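Long-range contact in killer cell lectin-like receptor 3 (Mus musculus, PDB 3C8J), which serves on natural killer cells as a disulfide-linked homodimeric receptor for class I MHC molecules, through an extracellular C-type lectin-like domain: residues A[140-151]-A[163-174]. The protein carries 4 engineered substitutions. Sequence-based numbering, arbitrary orientation.
Sequences LSYDKKKKEWAW and IKKMNFKSRGCV. Engineered in segment 163-174: Lys164 (natural residue Arg).
Trp149 and Phe168 form a T-shaped pair, the phenyl edge directed at one face of the indole six-membered ring, with centroids 5.5 Å apart and planes at 63°. Tyr142 CD1 approaches the opposite indole face near its rim. Trp149 CZ3 meets Val174 CG2 at 3.6 Å, and Trp149 CZ2 comes within 3.3 Å of Ser170 O. A chi1 of -168° turns the Tyr142 ring away from its own backbone N and against Arg171, whose CG covers one ring face, 3.7 Å from the centroid in a CH-pi contact, opposite the backbone N of Glu148. The extended arginine chain carries the guanidinium past the hydroxyl to Lys147, leaving two like charges close together at the exposed end. Deeper in, Leu140 CD2 meets Ile163 CD1 tip to tip at 3.8 Å and also touches Val174. At the strand end of the contact, Ser141 and Cys173 form an antiparallel non-hydrogen-bonded pair, and Tyr142 N donates to Gly172 O at 3.2 Å. Cys173 is disulfide-bonded to Cys186, and Ser170 OG is hydrogen-bonded to Asp183. Residues 168-172, partly within the region implicated in MHC class I binding, are thus probably held against the lectin-fold hairpin largely by Trp149 packing and the Tyr142-Arg171 CH-pi contact.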
loop_
_atom_site.group_PDB
_atom_site.type_symbol
_atom_site.label_atom_id
_atom_site.label_comp_id
_atom_site.label_asym_id
_atom_site.label_seq_id
_atom_site.Cartn_x
_atom_site.Cartn_y
_atom_site.Cartn_z
ATOM N N LEU A 140 7.483 -11.728 16.694
ATOM C CA LEU A 140 8.711 -12.457 16.907
ATOM C C LEU A 140 8.966 -12.558 18.402
ATOM O O LEU A 140 9.225 -11.544 19.067
ATOM C CB LEU A 140 9.887 -11.793 16.186
ATOM C CG LEU A 140 11.273 -12.429 16.376
ATOM C CD1 LEU A 140 11.288 -13.806 15.798
ATOM C CD2 LEU A 140 12.331 -11.579 15.705
ATOM N N SER A 141 8.882 -13.785 18.918
ATOM C CA SER A 141 9.017 -14.041 20.351
ATOM C C SER A 141 9.942 -15.207 20.634
ATOM O O SER A 141 10.183 -16.042 19.762
ATOM C CB SER A 141 7.644 -14.316 20.960
ATOM O OG SER A 141 7.011 -15.409 20.314
ATOM N N TYR A 142 10.437 -15.262 21.869
ATOM C CA TYR A 142 11.306 -16.336 22.357
ATOM C C TYR A 142 10.481 -17.559 22.751
ATOM O O TYR A 142 9.561 -17.451 23.556
ATOM C CB TYR A 142 12.108 -15.836 23.561
ATOM C CG TYR A 142 13.241 -16.743 23.989
ATOM C CD1 TYR A 142 14.520 -16.604 23.438
ATOM C CD2 TYR A 142 13.042 -17.731 24.953
ATOM C CE1 TYR A 142 15.564 -17.429 23.825
ATOM C CE2 TYR A 142 14.088 -18.571 25.354
ATOM C CZ TYR A 142 15.346 -18.410 24.786
ATOM O OH TYR A 142 16.381 -19.227 25.168
ATOM N N ASP A 143 10.807 -18.714 22.176
ATOM C CA ASP A 143 10.158 -19.974 22.514
ATOM C C ASP A 143 10.788 -20.537 23.782
ATOM O O ASP A 143 11.927 -21.009 23.764
ATOM C CB ASP A 143 10.320 -20.975 21.366
ATOM C CG ASP A 143 9.453 -22.217 21.524
ATOM O OD1 ASP A 143 8.642 -22.464 20.614
ATOM O OD2 ASP A 143 9.573 -22.944 22.536
ATOM N N LYS A 144 10.043 -20.488 24.884
ATOM C CA LYS A 144 10.559 -20.928 26.181
ATOM C C LYS A 144 10.839 -22.419 26.185
ATOM O O LYS A 144 11.796 -22.863 26.816
ATOM C CB LYS A 144 9.614 -20.534 27.321
ATOM C CG LYS A 144 9.291 -19.022 27.338
ATOM C CD LYS A 144 8.754 -18.547 28.687
ATOM C CE LYS A 144 8.450 -17.040 28.667
ATOM N NZ LYS A 144 8.220 -16.512 30.053
ATOM N N LYS A 145 10.025 -23.183 25.455
ATOM C CA LYS A 145 10.143 -24.651 25.439
ATOM C C LYS A 145 11.258 -25.147 24.517
ATOM O O LYS A 145 11.816 -26.221 24.745
ATOM C CB LYS A 145 8.815 -25.320 25.049
ATOM C CG LYS A 145 7.557 -24.625 25.585
ATOM C CD LYS A 145 6.265 -25.352 25.197
ATOM C CE LYS A 145 5.818 -26.355 26.252
ATOM N NZ LYS A 145 6.637 -27.584 26.224
ATOM N N LYS A 146 11.577 -24.366 23.486
ATOM C CA LYS A 146 12.575 -24.754 22.487
ATOM C C LYS A 146 13.930 -24.053 22.638
ATOM O O LYS A 146 14.942 -24.543 22.123
ATOM C CB LYS A 146 12.030 -24.536 21.071
ATOM C CG LYS A 146 11.182 -25.689 20.562
ATOM C CD LYS A 146 10.614 -25.402 19.181
ATOM C CE LYS A 146 10.108 -26.686 18.518
ATOM N NZ LYS A 146 9.295 -26.362 17.303
ATOM N N LYS A 147 13.942 -22.926 23.352
ATOM C CA LYS A 147 15.123 -22.056 23.471
ATOM C C LYS A 147 15.567 -21.513 22.098
ATOM O O LYS A 147 16.725 -21.623 21.700
ATOM C CB LYS A 147 16.277 -22.735 24.246
ATOM C CG LYS A 147 16.074 -22.782 25.764
ATOM C CD LYS A 147 17.390 -22.817 26.525
ATOM C CE LYS A 147 17.145 -22.878 28.043
ATOM N NZ LYS A 147 18.387 -23.093 28.862
ATOM N N GLU A 148 14.610 -20.932 21.381
ATOM C CA GLU A 148 14.858 -20.327 20.078
ATOM C C GLU A 148 13.870 -19.200 19.808
ATOM O O GLU A 148 12.790 -19.158 20.394
ATOM C CB GLU A 148 14.735 -21.371 18.970
ATOM C CG GLU A 148 15.951 -22.246 18.795
ATOM C CD GLU A 148 15.834 -23.124 17.576
ATOM O OE1 GLU A 148 16.258 -24.304 17.669
ATOM O OE2 GLU A 148 15.313 -22.635 16.541
ATOM N N TRP A 149 14.245 -18.295 18.912
ATOM C CA TRP A 149 13.337 -17.236 18.487
ATOM C C TRP A 149 12.370 -17.784 17.453
ATOM O O TRP A 149 12.692 -18.744 16.748
ATOM C CB TRP A 149 14.119 -16.006 18.001
ATOM C CG TRP A 149 14.791 -15.356 19.174
ATOM C CD1 TRP A 149 15.997 -15.695 19.718
ATOM C CD2 TRP A 149 14.255 -14.312 19.999
ATOM N NE1 TRP A 149 16.261 -14.908 20.814
ATOM C CE2 TRP A 149 15.208 -14.051 21.011
ATOM C CE3 TRP A 149 13.068 -13.558 19.970
ATOM C CZ2 TRP A 149 15.016 -13.069 21.989
ATOM C CZ3 TRP A 149 12.875 -12.583 20.946
ATOM C CH2 TRP A 149 13.852 -12.351 21.946
ATOM N N ALA A 150 11.169 -17.213 17.406
ATOM C CA ALA A 150 10.111 -17.729 16.544
ATOM C C ALA A 150 9.171 -16.643 16.073
ATOM O O ALA A 150 8.706 -15.817 16.855
ATOM C CB ALA A 150 9.318 -18.815 17.255
ATOM N N TRP A 151 8.902 -16.661 14.776
ATOM C CA TRP A 151 7.843 -15.859 14.191
ATOM C C TRP A 151 6.468 -16.423 14.517
ATOM O O TRP A 151 6.330 -17.584 14.905
ATOM C CB TRP A 151 8.040 -15.730 12.679
ATOM C CG TRP A 151 9.246 -14.907 12.387
ATOM C CD1 TRP A 151 10.480 -15.363 12.087
ATOM C CD2 TRP A 151 9.342 -13.480 12.432
ATOM N NE1 TRP A 151 11.339 -14.321 11.924
ATOM C CE2 TRP A 151 10.665 -13.148 12.131
ATOM C CE3 TRP A 151 8.427 -12.452 12.682
ATOM C CZ2 TRP A 151 11.112 -11.833 12.074
ATOM C CZ3 TRP A 151 8.868 -11.141 12.625
ATOM C CH2 TRP A 151 10.200 -10.843 12.329
ATOM N N ILE A 163 19.009 -10.833 12.160
ATOM C CA ILE A 163 18.489 -10.980 13.520
ATOM C C ILE A 163 19.374 -11.848 14.420
ATOM O O ILE A 163 19.692 -11.458 15.539
ATOM C CB ILE A 163 17.019 -11.486 13.499
ATOM C CG1 ILE A 163 16.064 -10.301 13.287
ATOM C CG2 ILE A 163 16.665 -12.234 14.779
ATOM C CD1 ILE A 163 14.646 -10.673 12.840
ATOM N N LYS A 164 19.787 -13.012 13.934
ATOM C CA LYS A 164 20.633 -13.885 14.743
ATOM C C LYS A 164 22.014 -13.267 14.993
ATOM O O LYS A 164 22.682 -13.601 15.981
ATOM C CB LYS A 164 20.722 -15.305 14.158
ATOM C CG LYS A 164 21.461 -15.439 12.830
ATOM C CD LYS A 164 21.701 -16.908 12.512
ATOM C CE LYS A 164 22.755 -17.094 11.426
ATOM N NZ LYS A 164 23.165 -18.528 11.305
ATOM N N LYS A 165 22.427 -12.357 14.113
ATOM C CA LYS A 165 23.665 -11.613 14.327
ATOM C C LYS A 165 23.430 -10.389 15.221
ATOM O O LYS A 165 24.374 -9.673 15.571
ATOM C CB LYS A 165 24.337 -11.234 12.996
ATOM C CG LYS A 165 25.821 -10.896 13.137
ATOM C CD LYS A 165 26.585 -10.989 11.833
ATOM C CE LYS A 165 28.066 -10.726 12.094
ATOM N NZ LYS A 165 28.950 -11.252 11.019
ATOM N N MET A 166 22.176 -10.170 15.609
ATOM C CA MET A 166 21.835 -9.069 16.502
ATOM C C MET A 166 21.877 -9.432 17.983
ATOM O O MET A 166 21.609 -8.573 18.829
ATOM C CB MET A 166 20.467 -8.512 16.154
ATOM C CG MET A 166 20.496 -7.509 15.049
ATOM S SD MET A 166 19.036 -6.481 15.151
ATOM C CE MET A 166 19.719 -4.953 14.520
ATOM N N ASN A 167 22.198 -10.697 18.281
ATOM C CA ASN A 167 22.403 -11.200 19.653
ATOM C C ASN A 167 21.375 -10.728 20.674
ATOM O O ASN A 167 21.717 -9.997 21.610
ATOM C CB ASN A 167 23.799 -10.843 20.156
ATOM C CG ASN A 167 24.868 -11.714 19.562
ATOM O OD1 ASN A 167 24.962 -12.906 19.867
ATOM N ND2 ASN A 167 25.707 -11.122 18.722
ATOM N N PHE A 168 20.119 -11.132 20.482
ATOM C CA PHE A 168 19.063 -10.812 21.439
ATOM C C PHE A 168 19.253 -11.610 22.729
ATOM O O PHE A 168 19.288 -12.846 22.709
ATOM C CB PHE A 168 17.676 -11.066 20.845
ATOM C CG PHE A 168 17.269 -10.079 19.785
ATOM C CD1 PHE A 168 17.815 -8.788 19.747
ATOM C CD2 PHE A 168 16.313 -10.432 18.826
ATOM C CE1 PHE A 168 17.427 -7.874 18.752
ATOM C CE2 PHE A 168 15.912 -9.522 17.828
ATOM C CZ PHE A 168 16.474 -8.249 17.793
ATOM N N LYS A 169 19.385 -10.885 23.840
ATOM C CA LYS A 169 19.711 -11.475 25.144
ATOM C C LYS A 169 18.465 -11.934 25.894
ATOM O O LYS A 169 18.288 -13.126 26.135
ATOM C CB LYS A 169 20.525 -10.491 25.995
ATOM C CG LYS A 169 21.920 -10.214 25.444
ATOM C CD LYS A 169 22.838 -9.676 26.521
ATOM C CE LYS A 169 24.254 -10.222 26.350
ATOM N NZ LYS A 169 25.096 -10.008 27.546
ATOM N N SER A 170 17.595 -10.977 26.228
ATOM C CA SER A 170 16.365 -11.225 26.993
ATOM C C SER A 170 15.523 -12.384 26.455
ATOM O O SER A 170 15.340 -12.524 25.242
ATOM C CB SER A 170 15.515 -9.960 27.033
ATOM O OG SER A 170 15.198 -9.537 25.725
ATOM N N ARG A 171 15.018 -13.212 27.367
ATOM C CA ARG A 171 14.058 -14.252 27.003
ATOM C C ARG A 171 12.672 -13.640 26.780
ATOM O O ARG A 171 11.661 -14.176 27.260
ATOM C CB ARG A 171 14.002 -15.347 28.076
ATOM C CG ARG A 171 14.986 -16.468 27.852
ATOM C CD ARG A 171 14.877 -17.533 28.939
ATOM N NE ARG A 171 15.834 -18.625 28.744
ATOM C CZ ARG A 171 17.123 -18.565 29.069
ATOM N NH1 ARG A 171 17.620 -17.458 29.609
ATOM N NH2 ARG A 171 17.920 -19.609 28.854
ATOM N N GLY A 172 12.641 -12.530 26.037
ATOM C CA GLY A 172 11.446 -11.721 25.883
ATOM C C GLY A 172 10.933 -11.733 24.466
ATOM O O GLY A 172 10.928 -12.780 23.818
ATOM N N CYS A 173 10.509 -10.559 23.996
ATOM C CA CYS A 173 9.851 -10.393 22.707
ATOM C C CYS A 173 10.547 -9.328 21.828
ATOM O O CYS A 173 11.615 -8.826 22.194
ATOM C CB CYS A 173 8.388 -10.009 22.928
ATOM S SG CYS A 173 7.353 -11.331 23.545
ATOM N N VAL A 174 9.956 -8.998 20.673
ATOM C CA VAL A 174 10.574 -8.035 19.755
ATOM C C VAL A 174 9.626 -6.909 19.330
ATOM O O VAL A 174 8.497 -7.152 18.903
ATOM C CB VAL A 174 11.173 -8.722 18.482
ATOM C CG1 VAL A 174 11.702 -7.688 17.488
ATOM C CG2 VAL A 174 12.300 -9.665 18.841
#